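Local coordinates for protein putative NADPH:quinone oxidoreductase (Ralstonia eutropha, PDB 3IUP) that binds NADPH between its two domains and probably catalyses the NADPH-dependent reduction of quinones or related substrates, at residues L44-L49 / N361-G366; A179-L184 / A209-A214; Y342-S347 / L354-V359. All blocks are in the same frame, centred on the assembly; numbering follows the deposited sequence. Where two conformers were deposited one is given.

Contact 1: L44-L49 / N361-G366; sequences LNPSDL and NKRATG. With NDP (NADPH dihydro-nicotinamide-adenine-dinucleotide phosphate), chain C.
Arg363 and Leu49 meet because their first torsions send the two side chains toward each other between loop 361-366 and helix 46-53. Arg363 has CG anti to its own carbonyl carbon (chi1 -47°), and Leu49 is turned the same way. The arginine chain then bends at chi2 (98°), and its guanidinium comes to lie against the leucine. Leu49 CD1 sits over one face of that group, offset toward the rim, at 3.7 Å from Arg363 NE. Leu49 CB comes within 3.5 Å of Arg363 NH2. Pro46 adds a looser contact, its ring CG lying beside the aliphatic CG of Arg363.

Asn361 holds the guanidinium side-on. Arg363 NE donates to Asn361 O at 2.9 Å, from above the carbonyl plane. Arg363 NH2 donates to Asn361 OD1 at 3.1 Å, with an N-H...O angle of 153°. Both acceptors lie close to the guanidinium plane, so the pair of bonds fixes its rotation. Asn361 OD1 also packs against Leu49 CD1. The remaining nitrogen, Arg363 NH1, donates to a water at 2.7 Å, and this water donates to Pro46 O. No direct hydrogen bond joins the two segments; the water supplies the polar link.

NADPH touches both sides. Pro46 CB lies 3.5 Å from O2D of the nicotinamide ribose. Thr365 N donates almost straight to O1X of the 2'-phosphate at 2.9 Å, and O3B of the adenosine ribose donates to Thr365 OG1. Lys368, two residues past Gly366 in the same loop, also bonds NADPH and Asn45 OD1. The contact forms part of the NADPH site in the cleft between the GroES-like, probably catalytic domain and the Rossmann-type nucleotide-binding domain, as in medium-chain dehydrogenases/reductases.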
loop_
_atom_site.group_PDB
_atom_site.type_symbol
_atom_site.label_atom_id
_atom_site.label_comp_id
_atom_site.label_asym_id
_atom_site.label_seq_id
_atom_site.Cartn_x
_atom_site.Cartn_y
_atom_site.Cartn_z
ATOM N N LEU A 44 -23.516 15.661 -9.986
ATOM C CA LEU A 44 -23.211 15.518 -8.579
ATOM C C LEU A 44 -22.467 14.198 -8.373
ATOM O O LEU A 44 -23.066 13.121 -8.266
ATOM C CB LEU A 44 -24.497 15.529 -7.754
ATOM C CG LEU A 44 -25.025 16.916 -7.453
ATOM C CD1 LEU A 44 -26.536 16.871 -7.213
ATOM C CD2 LEU A 44 -24.267 17.499 -6.235
ATOM N N ASN A 45 -21.158 14.263 -8.425
ATOM C CA ASN A 45 -20.331 13.077 -8.289
ATOM C C ASN A 45 -19.932 12.970 -6.793
ATOM O O ASN A 45 -19.941 13.982 -6.046
ATOM C CB ASN A 45 -19.081 13.203 -9.125
ATOM C CG ASN A 45 -19.320 13.197 -10.618
ATOM O OD1 ASN A 45 -20.220 12.499 -11.143
ATOM N ND2 ASN A 45 -18.466 13.984 -11.354
ATOM N N PRO A 46 -19.496 11.784 -6.364
ATOM C CA PRO A 46 -19.050 11.594 -4.969
ATOM C C PRO A 46 -17.959 12.559 -4.529
ATOM O O PRO A 46 -18.046 13.071 -3.429
ATOM C CB PRO A 46 -18.567 10.135 -4.971
ATOM C CG PRO A 46 -19.506 9.470 -5.959
ATOM C CD PRO A 46 -19.503 10.505 -7.103
ATOM N N SER A 47 -17.010 12.892 -5.405
ATOM C CA SER A 47 -15.999 13.912 -5.095
ATOM C C SER A 47 -16.645 15.248 -4.780
ATOM O O SER A 47 -16.236 15.934 -3.866
ATOM C CB SER A 47 -15.024 14.088 -6.250
ATOM O OG SER A 47 -15.736 13.985 -7.495
ATOM N N ASP A 48 -17.716 15.584 -5.507
ATOM C CA ASP A 48 -18.422 16.853 -5.267
ATOM C C ASP A 48 -19.166 16.850 -3.949
ATOM O O ASP A 48 -19.178 17.831 -3.244
ATOM C CB ASP A 48 -19.404 17.148 -6.402
ATOM C CG ASP A 48 -18.708 17.204 -7.785
ATOM O OD1 ASP A 48 -17.713 18.008 -7.894
ATOM O OD2 ASP A 48 -19.138 16.437 -8.707
ATOM N N LEU A 49 -19.788 15.710 -3.616
ATOM C CA LEU A 49 -20.588 15.603 -2.415
ATOM C C LEU A 49 -19.664 15.775 -1.200
ATOM O O LEU A 49 -20.075 16.325 -0.176
ATOM C CB LEU A 49 -21.281 14.228 -2.396
ATOM C CG LEU A 49 -22.241 13.981 -3.541
ATOM C CD1 LEU A 49 -22.809 12.542 -3.427
ATOM C CD2 LEU A 49 -23.330 14.950 -3.591
ATOM N N ASN A 361 -27.387 11.816 -2.117
ATOM C CA ASN A 361 -26.311 11.561 -1.188
ATOM C C ASN A 361 -26.126 10.058 -0.837
ATOM O O ASN A 361 -25.151 9.722 -0.162
ATOM C CB ASN A 361 -26.427 12.464 0.051
ATOM C CG ASN A 361 -25.085 12.661 0.734
ATOM O OD1 ASN A 361 -24.039 12.641 0.079
ATOM N ND2 ASN A 361 -25.095 12.775 2.041
ATOM N N LYS A 362 -26.976 9.156 -1.371
ATOM C CA LYS A 362 -26.779 7.709 -1.141
ATOM C C LYS A 362 -25.658 7.158 -2.004
ATOM O O LYS A 362 -25.138 6.078 -1.707
ATOM C CB LYS A 362 -28.020 6.900 -1.457
ATOM C CG LYS A 362 -29.295 7.269 -0.715
ATOM C CD LYS A 362 -30.424 6.362 -1.225
ATOM N N ARG A 363 -25.280 7.862 -3.081
ATOM C CA ARG A 363 -24.353 7.296 -4.102
ATOM C C ARG A 363 -24.800 5.856 -4.490
ATOM O O ARG A 363 -23.984 4.924 -4.622
ATOM C CB ARG A 363 -22.874 7.319 -3.632
ATOM C CG ARG A 363 -22.441 8.683 -3.024
ATOM C CD ARG A 363 -22.520 8.611 -1.495
ATOM N NE ARG A 363 -22.362 9.905 -0.831
ATOM C CZ ARG A 363 -21.186 10.488 -0.604
ATOM N NH1 ARG A 363 -20.056 9.908 -1.018
ATOM N NH2 ARG A 363 -21.137 11.664 0.008
ATOM N N ALA A 364 -26.102 5.734 -4.689
ATOM C CA ALA A 364 -26.751 4.461 -5.062
ATOM C C ALA A 364 -26.658 4.247 -6.571
ATOM O O ALA A 364 -26.686 5.220 -7.352
ATOM C CB ALA A 364 -28.213 4.512 -4.601
ATOM N N THR A 365 -26.510 2.981 -6.995
ATOM C CA THR A 365 -26.489 2.613 -8.416
ATOM C C THR A 365 -27.624 3.189 -9.230
ATOM O O THR A 365 -28.798 3.066 -8.847
ATOM C CB THR A 365 -26.564 1.035 -8.581
ATOM O OG1 THR A 365 -25.558 0.447 -7.768
ATOM C CG2 THR A 365 -26.435 0.552 -10.095
ATOM N N GLY A 366 -27.286 3.831 -10.356
ATOM C CA GLY A 366 -28.315 4.407 -11.244
ATOM C C GLY A 366 -29.119 5.566 -10.665
ATOM O O GLY A 366 -30.223 5.896 -11.168
HETATM P PA NDP C . -22.005 6.195 -8.904
HETATM O O1A NDP C . -22.444 6.112 -10.281
HETATM O O2A NDP C . -22.724 7.089 -7.969
HETATM O O5B NDP C . -22.094 4.638 -8.349
HETATM C C5B NDP C . -21.619 4.409 -7.017
HETATM C C4B NDP C . -21.592 2.931 -6.772
HETATM O O4B NDP C . -21.087 2.776 -5.478
HETATM C C3B NDP C . -22.984 2.281 -6.832
HETATM O O3B NDP C . -23.049 1.098 -7.601
HETATM C C2B NDP C . -23.265 1.909 -5.359
HETATM O O2B NDP C . -24.002 0.699 -5.190
HETATM C C1B NDP C . -21.848 1.752 -4.826
HETATM N N9A NDP C . -21.739 1.984 -3.380
HETATM C C8A NDP C . -22.221 3.093 -2.715
HETATM N N7A NDP C . -21.868 3.006 -1.420
HETATM C C5A NDP C . -21.139 1.846 -1.237
HETATM C C6A NDP C . -20.526 1.230 -0.128
HETATM N N6A NDP C . -20.619 1.700 1.128
HETATM N N1A NDP C . -19.853 0.039 -0.310
HETATM C C2A NDP C . -19.798 -0.569 -1.526
HETATM N N3A NDP C . -20.396 0.036 -2.607
HETATM C C4A NDP C . -21.053 1.213 -2.470
HETATM O O3 NDP C . -20.451 6.594 -8.706
HETATM P PN NDP C . -19.469 7.093 -9.813
HETATM O O1N NDP C . -19.382 6.225 -10.961
HETATM O O2N NDP C . -19.660 8.553 -10.110
HETATM O O5D NDP C . -18.065 6.972 -8.993
HETATM C C5D NDP C . -17.518 5.671 -8.734
HETATM C C4D NDP C . -16.369 5.788 -7.737
HETATM O O4D NDP C . -15.236 6.303 -8.468
HETATM C C3D NDP C . -16.610 6.716 -6.529
HETATM O O3D NDP C . -16.033 6.188 -5.351
HETATM C C2D NDP C . -15.844 7.962 -6.943
HETATM O O2D NDP C . -15.442 8.817 -5.883
HETATM C C1D NDP C . -14.649 7.300 -7.633
HETATM N N1N NDP C . -13.844 8.235 -8.451
HETATM C C2N NDP C . -12.591 8.493 -8.003
HETATM C C3N NDP C . -11.760 9.357 -8.667
HETATM C C7N NDP C . -10.318 9.527 -8.228
HETATM O O7N NDP C . -9.590 10.515 -8.884
HETATM N N7N NDP C . -9.733 8.820 -7.253
HETATM C C4N NDP C . -12.114 9.804 -10.032
HETATM C C5N NDP C . -13.519 9.447 -10.449
HETATM C C6N NDP C . -14.330 8.663 -9.638
HETATM P P2B NDP C . -25.307 0.630 -4.193
HETATM O O1X NDP C . -26.545 0.830 -5.079
HETATM O O2X NDP C . -25.259 1.678 -3.086
HETATM O O3X NDP C . -25.239 -0.789 -3.609
HETATM O O HOH W 1 -18.064 11.696 -0.863
#

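Contact 2: A179-L184 / A209-A214; sequences AAASNL and ADLLKA. With NDP (NADPH dihydro-nicotinamide-adenine-dinucleotide phosphate), chain C.
Leu212, on helix 206-214, reaches across to Ala180 in the turn before helix 183-195. Its CB starts from a helix face directed at the turn. CG stands anti to the carbonyl carbon (chi1 -75°) and lies 4.1 Å from Ala180 O. The two methyls then divide the work. CD1 meets Ala180 CB at 3.6 Å and also lies near Ala180 O and Ala181 N. CD2 makes its approach to Ala180 O, at 3.7 Å. The leucine tip is thus fitted against both the methyl and the carbonyl oxygen of one alanine.

Beside it, Leu211 has two conformers. In one of them its CD2 lies 4.3 Å from Ala181 CB, so this apolar contact is less certain. No hydrogen bond crosses between the segments. The small side chains of Ala180 and Ala181 allow the backbones to come close, with 6.6 Å between Ala181 CA and Leu212 CA. Asn201 and Val203 of strand 199-203 also touch Leu212, so the contact continues into the parallel sheet.

The turn has its own internal brace. Residues 179-182 form a type I beta turn, closed by Ser182 N donating to Ala179 O. Ser182 is the N-cap of helix 183-195, and its OG accepts a bond from Gly185 N. The first turn of this helix binds the pyrophosphate of NADPH. Asn183 N donates to NADPH O1A at 2.9 Å. Leu184 N donates to NADPH O1N at 2.8 Å. Both bonds are nearly straight. The two phosphates are therefore held by successive backbone N-H groups at a helix N-terminus, whose dipole would be expected to favour their negative charge. Strand 175-177, the turn and helix 183-195 make up the pyrophosphate-binding strand-turn-helix of a Rossmann-type domain.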
loop_
_atom_site.group_PDB
_atom_site.type_symbol
_atom_site.label_atom_id
_atom_site.label_comp_id
_atom_site.label_asym_id
_atom_site.label_seq_id
_atom_site.Cartn_x
_atom_site.Cartn_y
_atom_site.Cartn_z
ATOM N N ALA A 179 -17.199 -1.882 -6.830
ATOM C CA ALA A 179 -18.412 -1.070 -6.989
ATOM C C ALA A 179 -18.693 -0.892 -8.488
ATOM O O ALA A 179 -19.037 0.188 -8.949
ATOM C CB ALA A 179 -18.273 0.267 -6.245
ATOM N N ALA A 180 -18.596 -2.004 -9.220
ATOM C CA ALA A 180 -18.466 -2.007 -10.679
ATOM C C ALA A 180 -19.761 -1.577 -11.407
ATOM O O ALA A 180 -19.727 -1.253 -12.578
ATOM C CB ALA A 180 -18.010 -3.325 -11.196
ATOM N N ALA A 181 -20.885 -1.541 -10.684
ATOM C CA ALA A 181 -22.159 -1.062 -11.280
ATOM C C ALA A 181 -22.299 0.442 -11.166
ATOM O O ALA A 181 -23.317 1.021 -11.589
ATOM C CB ALA A 181 -23.359 -1.779 -10.632
ATOM N N SER A 182 -21.265 1.085 -10.626
ATOM C CA SER A 182 -21.194 2.550 -10.681
ATOM C C SER A 182 -21.226 3.039 -12.118
ATOM O O SER A 182 -20.930 2.294 -13.060
ATOM C CB SER A 182 -19.912 3.058 -9.982
ATOM O OG SER A 182 -18.791 2.696 -10.755
ATOM N N ASN A 183 -21.598 4.301 -12.319
ATOM C CA ASN A 183 -21.425 4.883 -13.630
ATOM C C ASN A 183 -20.027 4.643 -14.218
ATOM O O ASN A 183 -19.880 4.216 -15.374
ATOM C CB ASN A 183 -21.752 6.386 -13.649
ATOM C CG ASN A 183 -23.251 6.689 -13.726
ATOM O OD1 ASN A 183 -24.078 5.879 -13.373
ATOM N ND2 ASN A 183 -23.590 7.886 -14.204
ATOM N N LEU A 184 -18.999 4.903 -13.429
ATOM C CA LEU A 184 -17.628 4.712 -13.909
ATOM C C LEU A 184 -17.346 3.246 -14.277
ATOM O O LEU A 184 -16.743 2.944 -15.301
ATOM C CB LEU A 184 -16.628 5.191 -12.821
ATOM C CG LEU A 184 -15.151 5.270 -13.218
ATOM C CD1 LEU A 184 -14.398 6.093 -12.205
ATOM C CD2 LEU A 184 -14.549 3.873 -13.329
ATOM N N ALA A 209 -24.881 -7.275 -10.509
ATOM C CA ALA A 209 -24.297 -8.266 -11.388
ATOM C C ALA A 209 -25.174 -8.503 -12.615
ATOM O O ALA A 209 -24.680 -8.570 -13.722
ATOM C CB ALA A 209 -24.028 -9.582 -10.625
ATOM N N ASP A 210 -26.498 -8.584 -12.417
ATOM C CA ASP A 210 -27.423 -8.703 -13.535
ATOM C C ASP A 210 -27.227 -7.543 -14.538
ATOM O O ASP A 210 -27.193 -7.774 -15.743
ATOM C CB ASP A 210 -28.872 -8.673 -13.031
ATOM C CG ASP A 210 -29.180 -9.802 -12.025
ATOM O OD1 ASP A 210 -28.433 -10.807 -12.010
ATOM O OD2 ASP A 210 -30.182 -9.669 -11.255
ATOM N N LEU A 211 -27.161 -6.321 -14.002
ATOM C CA LEU A 211 -26.962 -5.114 -14.815
ATOM C C LEU A 211 -25.714 -5.242 -15.670
ATOM O O LEU A 211 -25.756 -5.043 -16.867
ATOM C CB LEU A 211 -26.866 -3.866 -13.929
ATOM C CG LEU A 211 -26.609 -2.553 -14.671
ATOM C CD1 LEU A 211 -27.745 -2.307 -15.685
ATOM C CD2 LEU A 211 -26.396 -1.342 -13.685
ATOM N N LEU A 212 -24.582 -5.570 -15.047
ATOM C CA LEU A 212 -23.346 -5.644 -15.809
ATOM C C LEU A 212 -23.340 -6.789 -16.832
ATOM O O LEU A 212 -22.823 -6.652 -17.933
ATOM C CB LEU A 212 -22.162 -5.780 -14.856
ATOM C CG LEU A 212 -21.751 -4.506 -14.114
ATOM C CD1 LEU A 212 -20.637 -4.821 -13.099
ATOM C CD2 LEU A 212 -21.295 -3.378 -15.114
ATOM N N LYS A 213 -23.892 -7.938 -16.453
ATOM C CA LYS A 213 -23.969 -9.061 -17.387
ATOM C C LYS A 213 -24.809 -8.691 -18.603
ATOM O O LYS A 213 -24.482 -9.103 -19.702
ATOM C CB LYS A 213 -24.496 -10.342 -16.712
ATOM C CG LYS A 213 -23.606 -10.919 -15.665
ATOM C CD LYS A 213 -22.233 -11.323 -16.182
ATOM C CE LYS A 213 -22.285 -12.423 -17.193
ATOM N NZ LYS A 213 -20.919 -12.997 -17.473
ATOM N N ALA A 214 -25.863 -7.919 -18.387
ATOM C CA ALA A 214 -26.743 -7.445 -19.467
ATOM C C ALA A 214 -25.990 -6.485 -20.386
ATOM O O ALA A 214 -26.312 -6.411 -21.581
ATOM C CB ALA A 214 -28.041 -6.758 -18.902
HETATM P PA NDP C . -22.005 6.195 -8.904
HETATM O O1A NDP C . -22.444 6.112 -10.281
HETATM O O2A NDP C . -22.724 7.089 -7.969
HETATM O O5B NDP C . -22.094 4.638 -8.349
HETATM C C5B NDP C . -21.619 4.409 -7.017
HETATM C C4B NDP C . -21.592 2.931 -6.772
HETATM O O4B NDP C . -21.087 2.776 -5.478
HETATM C C3B NDP C . -22.984 2.281 -6.832
HETATM O O3B NDP C . -23.049 1.098 -7.601
HETATM C C2B NDP C . -23.265 1.909 -5.359
HETATM O O2B NDP C . -24.002 0.699 -5.190
HETATM C C1B NDP C . -21.848 1.752 -4.826
HETATM N N9A NDP C . -21.739 1.984 -3.380
HETATM C C8A NDP C . -22.221 3.093 -2.715
HETATM N N7A NDP C . -21.868 3.006 -1.420
HETATM C C5A NDP C . -21.139 1.846 -1.237
HETATM C C6A NDP C . -20.526 1.230 -0.128
HETATM N N6A NDP C . -20.619 1.700 1.128
HETATM N N1A NDP C . -19.853 0.039 -0.310
HETATM C C2A NDP C . -19.798 -0.569 -1.526
HETATM N N3A NDP C . -20.396 0.036 -2.607
HETATM C C4A NDP C . -21.053 1.213 -2.470
HETATM O O3 NDP C . -20.451 6.594 -8.706
HETATM P PN NDP C . -19.469 7.093 -9.813
HETATM O O1N NDP C . -19.382 6.225 -10.961
HETATM O O2N NDP C . -19.660 8.553 -10.110
HETATM O O5D NDP C . -18.065 6.972 -8.993
HETATM C C5D NDP C . -17.518 5.671 -8.734
HETATM C C4D NDP C . -16.369 5.788 -7.737
HETATM O O4D NDP C . -15.236 6.303 -8.468
HETATM C C3D NDP C . -16.610 6.716 -6.529
HETATM O O3D NDP C . -16.033 6.188 -5.351
HETATM C C2D NDP C . -15.844 7.962 -6.943
HETATM O O2D NDP C . -15.442 8.817 -5.883
HETATM C C1D NDP C . -14.649 7.300 -7.633
HETATM N N1N NDP C . -13.844 8.235 -8.451
HETATM C C2N NDP C . -12.591 8.493 -8.003
HETATM C C3N NDP C . -11.760 9.357 -8.667
HETATM C C7N NDP C . -10.318 9.527 -8.228
HETATM O O7N NDP C . -9.590 10.515 -8.884
HETATM N N7N NDP C . -9.733 8.820 -7.253
HETATM C C4N NDP C . -12.114 9.804 -10.032
HETATM C C5N NDP C . -13.519 9.447 -10.449
HETATM C C6N NDP C . -14.330 8.663 -9.638
HETATM P P2B NDP C . -25.307 0.630 -4.193
HETATM O O1X NDP C . -26.545 0.830 -5.079
HETATM O O2X NDP C . -25.259 1.678 -3.086
HETATM O O3X NDP C . -25.239 -0.789 -3.609
#

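Contact 3: Y342-S347 / L354-V359; sequences YSKEIS and LDMIAV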
loop_
_atom_site.group_PDB
_atom_site.type_symbol
_atom_site.label_atom_id
_atom_site.label_comp_id
_atom_site.label_asym_id
_atom_site.label_seq_id
_atom_site.Cartn_x
_atom_site.Cartn_y
_atom_site.Cartn_z
ATOM N N TYR A 342 -28.272 9.552 -15.684
ATOM C CA TYR A 342 -28.696 10.291 -14.494
ATOM C C TYR A 342 -30.139 9.948 -14.208
ATOM O O TYR A 342 -30.918 9.794 -15.144
ATOM C CB TYR A 342 -28.592 11.792 -14.738
ATOM C CG TYR A 342 -27.257 12.178 -15.320
ATOM C CD1 TYR A 342 -26.113 12.248 -14.515
ATOM C CD2 TYR A 342 -27.114 12.403 -16.663
ATOM C CE1 TYR A 342 -24.882 12.608 -15.058
ATOM C CE2 TYR A 342 -25.895 12.739 -17.218
ATOM C CZ TYR A 342 -24.775 12.843 -16.410
ATOM O OH TYR A 342 -23.575 13.160 -16.995
ATOM N N SER A 343 -30.515 9.851 -12.949
ATOM C CA SER A 343 -31.897 9.559 -12.611
ATOM C C SER A 343 -32.761 10.808 -12.571
ATOM O O SER A 343 -33.958 10.721 -12.644
ATOM C CB SER A 343 -31.981 8.782 -11.298
ATOM O OG SER A 343 -31.532 9.566 -10.216
ATOM N N LYS A 344 -32.164 11.994 -12.442
ATOM C CA LYS A 344 -32.946 13.223 -12.365
ATOM C C LYS A 344 -32.063 14.420 -12.752
ATOM O O LYS A 344 -30.859 14.402 -12.495
ATOM C CB LYS A 344 -33.497 13.411 -10.950
ATOM C CG LYS A 344 -34.647 14.432 -10.806
ATOM C CD LYS A 344 -35.188 14.349 -9.345
ATOM C CE LYS A 344 -36.481 15.131 -9.135
ATOM N NZ LYS A 344 -37.681 14.380 -9.681
ATOM N N GLU A 345 -32.645 15.409 -13.420
ATOM C CA GLU A 345 -31.984 16.697 -13.639
ATOM C C GLU A 345 -32.657 17.738 -12.764
ATOM O O GLU A 345 -33.893 17.896 -12.819
ATOM C CB GLU A 345 -32.065 17.122 -15.092
ATOM C CG GLU A 345 -31.439 18.493 -15.360
ATOM C CD GLU A 345 -31.416 18.892 -16.827
ATOM O OE1 GLU A 345 -30.753 18.205 -17.625
ATOM O OE2 GLU A 345 -32.019 19.916 -17.189
ATOM N N ILE A 346 -31.867 18.439 -11.946
ATOM C CA ILE A 346 -32.428 19.377 -10.982
ATOM C C ILE A 346 -31.854 20.772 -11.131
ATOM O O ILE A 346 -30.749 20.944 -11.650
ATOM C CB ILE A 346 -32.208 18.885 -9.529
ATOM C CG1 ILE A 346 -30.716 18.742 -9.205
ATOM C CG2 ILE A 346 -32.896 17.524 -9.295
ATOM C CD1 ILE A 346 -30.434 18.377 -7.733
ATOM N N SER A 347 -32.593 21.773 -10.666
ATOM C CA SER A 347 -32.112 23.138 -10.599
ATOM C C SER A 347 -31.093 23.344 -9.493
ATOM O O SER A 347 -30.963 22.570 -8.532
ATOM C CB SER A 347 -33.268 24.124 -10.345
ATOM O OG SER A 347 -33.819 23.905 -9.060
ATOM N N LEU A 354 -33.762 19.200 1.038
ATOM C CA LEU A 354 -33.341 18.052 1.857
ATOM C C LEU A 354 -33.903 16.729 1.314
ATOM O O LEU A 354 -33.287 15.667 1.453
ATOM C CB LEU A 354 -33.733 18.272 3.315
ATOM C CG LEU A 354 -33.030 19.435 4.020
ATOM C CD1 LEU A 354 -33.671 19.747 5.392
ATOM C CD2 LEU A 354 -31.542 19.110 4.127
ATOM N N ASP A 355 -35.046 16.817 0.644
ATOM C CA ASP A 355 -35.673 15.654 -0.022
ATOM C C ASP A 355 -34.823 15.149 -1.172
ATOM O O ASP A 355 -34.691 13.930 -1.358
ATOM C CB ASP A 355 -37.087 16.001 -0.548
ATOM C CG ASP A 355 -38.115 16.290 0.574
ATOM O OD1 ASP A 355 -37.990 15.790 1.721
ATOM O OD2 ASP A 355 -39.079 17.041 0.287
HETATM N N MSE A 356 -34.193 16.076 -1.911
HETATM C CA MSE A 356 -33.338 15.700 -3.016
HETATM C C MSE A 356 -32.029 15.167 -2.463
HETATM O O MSE A 356 -31.513 14.157 -2.942
HETATM C CB MSE A 356 -33.092 16.893 -3.968
HETATM C CG MSE A 356 -34.344 17.573 -4.506
HETATM SE SE MSE A 356 -34.944 16.480 -5.937
HETATM C CE MSE A 356 -36.154 17.764 -6.787
ATOM N N ILE A 357 -31.491 15.848 -1.446
ATOM C CA ILE A 357 -30.257 15.433 -0.766
ATOM C C ILE A 357 -30.347 13.975 -0.298
ATOM O O ILE A 357 -29.432 13.158 -0.519
ATOM C CB ILE A 357 -29.929 16.395 0.424
ATOM C CG1 ILE A 357 -29.547 17.800 -0.133
ATOM C CG2 ILE A 357 -28.789 15.832 1.276
ATOM C CD1 ILE A 357 -29.210 18.827 0.897
ATOM N N ALA A 358 -31.458 13.662 0.348
ATOM C CA ALA A 358 -31.693 12.290 0.828
ATOM C C ALA A 358 -31.494 11.211 -0.244
ATOM O O ALA A 358 -31.031 10.116 0.065
ATOM C CB ALA A 358 -33.077 12.177 1.436
ATOM N N VAL A 359 -31.808 11.506 -1.509
ATOM C CA VAL A 359 -31.554 10.547 -2.589
ATOM C C VAL A 359 -30.160 10.607 -3.145
ATOM O O VAL A 359 -29.443 9.604 -3.167
ATOM C CB VAL A 359 -32.587 10.733 -3.720
ATOM C CG1 VAL A 359 -32.354 9.721 -4.859
ATOM C CG2 VAL A 359 -33.992 10.685 -3.128
#
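This contact packs helix 354-360 against strand 344-347, an element of the mixed sheet that includes strands of the GroES-like domain. The strand runs parallel to strand 369-372, and the short helix 348-351 leads from it toward helix 354-360. Three side chains carry the packing. Met356, present as selenomethionine, projects from the helix toward the strand, with CG anti to its carbonyl carbon (chi1 -54°) and a bend at chi2 (-80°). That bend carries SE and the terminal methyl toward Lys344 and Ile346.

Lys344 CG is anti to its backbone N (chi1 -164°), and the chain stays extended as far as CE. Its aliphatic part crosses Met356 at about a right angle. Lys344 CD lies 4.0 Å from Met356 SE, and Lys344 CE lies 3.8 Å from the same atom. Here the hydrocarbon part of the lysine does the touching.

Ile346 is more deeply buried. It slides past Met356 in the opposite direction and touches it through its CG2 branch. Val351 and Glu350 of helix 348-351 touch Ile346 and Met356, respectively. Tyr369 of the neighbouring strand packs on Lys344. No hydrogen bond links the two segments. The selenomethionine methyl makes the last two contacts: Met356 CE is 4.1 Å from Ile346 CG2 and 3.5 Å from Lys344 CE.

How the contacts relate
Contact 1 closes the longest loop of the chain described here, and the other two are nested inside it, contact 2 before contact 3. Contacts 1 and 2 have centres 16 Å apart and both touch NADPH. They meet where Thr365 CG2 packs on Ala181 O (3.5 Å), so the cofactor loop rests on the pyrophosphate-binding turn. Contacts 1 and 3 are closer, with centres 10 Å apart. Helix 354-360 takes part in contact 3 and runs directly into loop 361-366 of contact 1. Contacts 2 and 3, 21 Å apart between centres, do not touch. Contact 1 therefore connects the packing of the probable catalytic domain with the nucleotide-binding domain across the cofactor cleft.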